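Long-range contact in bromoperoxidase A1 (Streptomyces aureofaciens, PDB 1A8Q), which is a cofactor-free haloperoxidase that can brominate and may act as a chlorinating enzyme in 7-chlorotetracycline biosynthesis: residues Leu216-Asp221 against Lys245-Ser250. Sequence-based numbering, arbitrary orientation.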
ATOM      1  N   LEU A 216       2.773  -9.254  -9.841  1.00  8.35           N
ATOM      2  CA  LEU A 216       3.615  -8.243 -10.418  1.00  9.63           C
ATOM      3  C   LEU A 216       4.179  -7.363  -9.304  1.00 10.57           C
ATOM      4  O   LEU A 216       3.394  -6.874  -8.492  1.00 11.88           O
ATOM      5  CB  LEU A 216       2.764  -7.338 -11.334  1.00 11.28           C
ATOM      6  CG  LEU A 216       3.477  -6.124 -11.915  1.00 12.05           C
ATOM      7  CD1 LEU A 216       4.622  -6.438 -12.853  1.00 14.64           C
ATOM      8  CD2 LEU A 216       2.434  -5.260 -12.658  1.00 14.47           C
ATOM      9  N   VAL A 217       5.468  -7.175  -9.299  1.00 10.13           N
ATOM     10  CA  VAL A 217       6.118  -6.315  -8.302  1.00 10.69           C
ATOM     11  C   VAL A 217       6.651  -5.116  -9.048  1.00 11.70           C
ATOM     12  O   VAL A 217       7.402  -5.243 -10.031  1.00 11.36           O
ATOM     13  CB  VAL A 217       7.275  -7.078  -7.603  1.00 10.58           C
ATOM     14  CG1 VAL A 217       7.931  -6.128  -6.598  1.00 10.51           C
ATOM     15  CG2 VAL A 217       6.723  -8.317  -6.899  1.00 11.25           C
ATOM     16  N   VAL A 218       6.186  -3.885  -8.731  1.00  8.83           N
ATOM     17  CA  VAL A 218       6.665  -2.667  -9.370  1.00  9.51           C
ATOM     18  C   VAL A 218       7.379  -1.811  -8.320  1.00 10.68           C
ATOM     19  O   VAL A 218       6.824  -1.749  -7.226  1.00 12.01           O
ATOM     20  CB  VAL A 218       5.474  -1.832  -9.927  1.00 11.39           C
ATOM     21  CG1 VAL A 218       5.930  -0.497 -10.502  1.00 10.21           C
ATOM     22  CG2 VAL A 218       4.782  -2.657 -11.024  1.00 12.51           C
ATOM     23  N   HIS A 219       8.530  -1.200  -8.605  1.00 10.40           N
ATOM     24  CA  HIS A 219       9.163  -0.411  -7.551  1.00  9.44           C
ATOM     25  C   HIS A 219      10.055   0.616  -8.214  1.00 10.92           C
ATOM     26  O   HIS A 219      10.714   0.289  -9.227  1.00 11.52           O
ATOM     27  CB  HIS A 219      10.020  -1.357  -6.681  1.00  9.41           C
ATOM     28  CG  HIS A 219      10.154  -0.972  -5.240  1.00  8.64           C
ATOM     29  ND1 HIS A 219       9.588  -1.697  -4.266  1.00  8.66           N
ATOM     30  CD2 HIS A 219      10.781   0.085  -4.664  1.00  8.28           C
ATOM     31  CE1 HIS A 219       9.823  -1.140  -3.069  1.00  7.66           C
ATOM     32  NE2 HIS A 219      10.541  -0.060  -3.301  1.00  8.54           N
ATOM     33  N   GLY A 220      10.074   1.820  -7.669  1.00  9.77           N
ATOM     34  CA  GLY A 220      10.936   2.857  -8.255  1.00 10.03           C
ATOM     35  C   GLY A 220      12.341   2.673  -7.679  1.00 11.10           C
ATOM     36  O   GLY A 220      12.471   2.383  -6.487  1.00 12.30           O
ATOM     37  N   ASP A 221      13.365   3.064  -8.438  1.00 11.74           N
ATOM     38  CA  ASP A 221      14.707   2.984  -7.852  1.00 13.52           C
ATOM     39  C   ASP A 221      15.175   4.288  -7.254  1.00 13.87           C
ATOM     40  O   ASP A 221      16.326   4.389  -6.848  1.00 15.45           O
ATOM     41  CB  ASP A 221      15.697   2.462  -8.906  1.00 15.61           C
ATOM     42  CG  ASP A 221      15.995   3.444  -9.991  1.00 18.11           C
ATOM     43  OD1 ASP A 221      15.622   4.638  -9.964  1.00 18.14           O
ATOM     44  OD2 ASP A 221      16.701   2.991 -10.954  1.00 20.33           O
ATOM     45  N   LYS A 245       9.119  -5.123 -12.290  1.00 11.64           N
ATOM     46  CA  LYS A 245       9.331  -4.021 -13.202  1.00 13.48           C
ATOM     47  C   LYS A 245       9.949  -2.882 -12.392  1.00 14.06           C
ATOM     48  O   LYS A 245       9.272  -2.377 -11.476  1.00 14.25           O
ATOM     49  CB  LYS A 245       8.033  -3.549 -13.889  1.00 16.37           C
ATOM     50  CG  LYS A 245       7.482  -4.543 -14.906  1.00 19.64           C
ATOM     51  CD  LYS A 245       6.254  -4.008 -15.665  1.00 23.06           C
ATOM     52  CE  LYS A 245       6.034  -4.938 -16.873  1.00 25.83           C
ATOM     53  NZ  LYS A 245       5.144  -4.295 -17.876  1.00 28.95           N
ATOM     54  N   VAL A 246      11.191  -2.537 -12.645  1.00 11.79           N
ATOM     55  CA  VAL A 246      11.862  -1.432 -11.979  1.00 12.62           C
ATOM     56  C   VAL A 246      11.528  -0.133 -12.714  1.00 12.98           C
ATOM     57  O   VAL A 246      11.693  -0.046 -13.927  1.00 12.52           O
ATOM     58  CB  VAL A 246      13.377  -1.617 -11.908  1.00 14.05           C
ATOM     59  CG1 VAL A 246      14.081  -0.394 -11.320  1.00 14.17           C
ATOM     60  CG2 VAL A 246      13.590  -2.911 -11.111  1.00 14.76           C
ATOM     61  N   TYR A 247      11.051   0.860 -11.955  1.00 10.27           N
ATOM     62  CA  TYR A 247      10.753   2.160 -12.597  1.00 11.70           C
ATOM     63  C   TYR A 247      11.933   3.069 -12.343  1.00 12.77           C
ATOM     64  O   TYR A 247      12.104   3.615 -11.239  1.00 12.96           O
ATOM     65  CB  TYR A 247       9.453   2.755 -12.043  1.00 11.90           C
ATOM     66  CG  TYR A 247       8.167   2.247 -12.641  1.00 13.62           C
ATOM     67  CD1 TYR A 247       8.040   1.029 -13.282  1.00 13.25           C
ATOM     68  CD2 TYR A 247       6.996   3.009 -12.504  1.00 11.91           C
ATOM     69  CE1 TYR A 247       6.832   0.568 -13.794  1.00 13.05           C
ATOM     70  CE2 TYR A 247       5.791   2.552 -12.943  1.00 13.72           C
ATOM     71  CZ  TYR A 247       5.713   1.385 -13.675  1.00 15.05           C
ATOM     72  OH  TYR A 247       4.493   0.949 -14.079  1.00 15.17           O
ATOM     73  N   GLU A 248      12.789   3.274 -13.343  1.00 13.56           N
ATOM     74  CA  GLU A 248      13.976   4.104 -13.166  1.00 16.17           C
ATOM     75  C   GLU A 248      13.613   5.544 -12.839  1.00 15.58           C
ATOM     76  O   GLU A 248      12.814   6.179 -13.507  1.00 17.34           O
ATOM     77  CB  GLU A 248      14.858   4.035 -14.453  1.00 20.79           C
ATOM     78  CG  GLU A 248      15.432   2.633 -14.616  1.00 27.12           C
ATOM     79  CD  GLU A 248      16.605   2.551 -15.576  1.00 30.96           C
ATOM     80  OE1 GLU A 248      16.872   3.517 -16.319  1.00 33.28           O
ATOM     81  OE2 GLU A 248      17.254   1.476 -15.574  1.00 34.36           O
ATOM     82  N   GLY A 249      14.232   6.089 -11.803  1.00 15.40           N
ATOM     83  CA  GLY A 249      14.018   7.455 -11.367  1.00 15.36           C
ATOM     84  C   GLY A 249      12.722   7.711 -10.618  1.00 15.69           C
ATOM     85  O   GLY A 249      12.461   8.905 -10.338  1.00 16.83           O
ATOM     86  N   SER A 250      11.929   6.711 -10.293  1.00 13.94           N
ATOM     87  CA  SER A 250      10.613   6.968  -9.707  1.00 11.62           C
ATOM     88  C   SER A 250      10.661   6.960  -8.174  1.00 12.01           C
ATOM     89  O   SER A 250      11.414   6.218  -7.567  1.00 11.28           O
ATOM     90  CB  SER A 250       9.583   5.938 -10.167  1.00 13.60           C
ATOM     91  OG  SER A 250       9.242   6.266 -11.522  1.00 13.91           O
TER
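H219 bonds through both its backbone N and O to the neighbouring strand, to K245 O and Y247 N, a compact example of parallel pairing that continues past the strand ends into a turn. K245 N donates to V217 O and H219 N to K245 O, while Y247 N lies 2.8 Å from H219 O. One step on, D221 N reaches Y247 O at 3.1 Å; S250 N, closing the type II turn 247-250, meets that oxygen from the opposite face of its carbonyl plane, so one acceptor serves both strand pairing and turn.

The side chain of D221 extends the pairing. With CG between the backbone N and carbonyl carbon (chi1 71°), its OD1 accepts from G249 N at 2.7 Å, met from above the carboxylate plane, and ties the loop to the turn.

Apolar contact centres on V218, whose CG1 lies over the middle of the Y247 ring, 3.6 Å from its centroid, in a CH-pi contact. Nearby, L216 CD1 rests against K245 CG at 4.0 Å. Helix 260-272 borders this face, and its D267 shares a hydrogen bond with Y247 OH through OD2 and a salt bridge with K245 NZ through OD1.

With helix 232-238 the strands form a beta-alpha-beta unit at the sheet edge of the alpha/beta hydrolase fold, their C-terminal ends leading to the catalytic D223 and H252.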